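Local coordinates for exonuclease (Laribacter hongkongensis, PDB 3SYY) that digests double-stranded DNA with strict 5'-to-3' polarity, as a magnesium-binding alkaline exonuclease of the lambda-exonuclease-like PD-(D/E)XK family, at the interface of chains A and B. Coordinates in Å, arbitrary orientation; residue numbers count along the deposited sequence, not the author numbering. Chains: chain A/B, Exonuclease.

The interface of chains A and B. Residues chain A 41, 44-45, 48-49; chain B 118-119, 122.
Helix 34-49 of chain A lies against the first turns of helix 118-127 of chain B, and A:Ala41, A:Ile44 and A:Cys45 receive the indole of B:Trp119. The methyl CB of A:Ala41 makes a CH-pi contact over the five-membered ring, 3.4 Å from its centroid and 3.8 Å from that of the six-membered ring, shifted slightly toward the shared CD2-CE2 bond. CG anti to the backbone N (chi1 -171°) carries the indole out toward chain A, and chi2 of -114° turns one face to A:Ala41; the ring runs aslant to helix 34-49. Its far six-membered edge reaches A:Ile44, whose CD1 lies 3.8 Å from both CZ3 and CH2 of B:Trp119.

A:Cys45 forms the middle of the patch. Its SG, 3.7 Å from CG2 of B:Thr118, also meets CE3 of B:Trp119 and, more loosely at 4.0 Å, CD1 of B:Ile122, bridging these residues. Toward the C-terminal end of helix 34-49, CD1 of A:Leu48 is 3.8 Å from CD1 of B:Ile122. The CG2 methyls of A:Thr49 and B:Thr118 meet tip to tip at 3.9 Å.

The patch hides 213 Å² between two subunits of the deposited three-chain assembly, in keeping with the trimeric ring of lambda-type exonucleases, though the structure alone does not establish the state in solution. With its methyl facing chain B, A:Thr49 donates from OG1 to the carbonyl O of A:Cys45 at 2.6 Å, tilted 32° from the carbonyl plane.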
# COMPACT_ATOMS: atom_id res chain seq x y z
N ALA A 41 -12.44 -17.18 0.43
CA ALA A 41 -11.21 -17.69 -0.16
C ALA A 41 -10.16 -17.92 0.92
O ALA A 41 -9.46 -18.95 0.93
CB ALA A 41 -10.69 -16.71 -1.27
N ILE A 44 -11.19 -21.12 2.80
CA ILE A 44 -10.97 -22.31 1.91
C ILE A 44 -9.51 -22.72 1.93
O ILE A 44 -9.18 -23.89 2.20
CB ILE A 44 -11.46 -22.06 0.48
CG1 ILE A 44 -12.98 -21.98 0.50
CG2 ILE A 44 -10.95 -23.20 -0.49
CD1 ILE A 44 -13.60 -21.35 -0.74
N CYS A 45 -8.62 -21.75 1.71
CA CYS A 45 -7.21 -22.05 1.70
C CYS A 45 -6.70 -22.55 3.07
O CYS A 45 -5.85 -23.41 3.14
CB CYS A 45 -6.36 -20.86 1.16
SG CYS A 45 -6.91 -20.37 -0.51
N LEU A 48 -7.92 -26.25 3.35
CA LEU A 48 -7.21 -27.12 2.40
C LEU A 48 -5.75 -27.30 2.70
O LEU A 48 -5.24 -28.44 2.65
CB LEU A 48 -7.39 -26.59 0.96
CG LEU A 48 -8.75 -26.84 0.36
CD1 LEU A 48 -8.86 -26.08 -1.00
CD2 LEU A 48 -9.02 -28.41 0.21
N THR A 49 -5.07 -26.20 3.04
CA THR A 49 -3.62 -26.25 3.29
C THR A 49 -3.25 -26.58 4.74
O THR A 49 -2.10 -27.01 5.03
CB THR A 49 -2.94 -24.89 2.99
OG1 THR A 49 -3.44 -23.90 3.91
CG2 THR A 49 -3.22 -24.47 1.57
N THR B 118 -2.21 -19.24 -2.85
CA THR B 118 -2.95 -20.51 -2.96
C THR B 118 -4.22 -20.29 -3.69
O THR B 118 -4.56 -21.09 -4.56
CB THR B 118 -3.23 -21.06 -1.56
OG1 THR B 118 -1.96 -21.33 -0.98
CG2 THR B 118 -4.03 -22.39 -1.64
N TRP B 119 -4.94 -19.22 -3.36
CA TRP B 119 -6.22 -18.96 -4.04
C TRP B 119 -6.09 -18.70 -5.55
O TRP B 119 -6.96 -19.10 -6.34
CB TRP B 119 -7.02 -17.82 -3.36
CG TRP B 119 -8.41 -17.72 -3.92
CD1 TRP B 119 -8.93 -16.67 -4.64
CD2 TRP B 119 -9.46 -18.69 -3.80
NE1 TRP B 119 -10.25 -16.95 -4.97
CE2 TRP B 119 -10.58 -18.19 -4.49
CE3 TRP B 119 -9.54 -19.95 -3.20
CZ2 TRP B 119 -11.81 -18.89 -4.56
CZ3 TRP B 119 -10.78 -20.67 -3.27
CH2 TRP B 119 -11.88 -20.13 -3.96
N ILE B 122 -5.75 -22.06 -7.06
CA ILE B 122 -7.08 -22.68 -7.05
C ILE B 122 -7.96 -22.13 -8.15
O ILE B 122 -8.67 -22.87 -8.86
CB ILE B 122 -7.76 -22.56 -5.64
CG1 ILE B 122 -6.97 -23.45 -4.68
CG2 ILE B 122 -9.27 -22.92 -5.73
CD1 ILE B 122 -7.36 -23.33 -3.18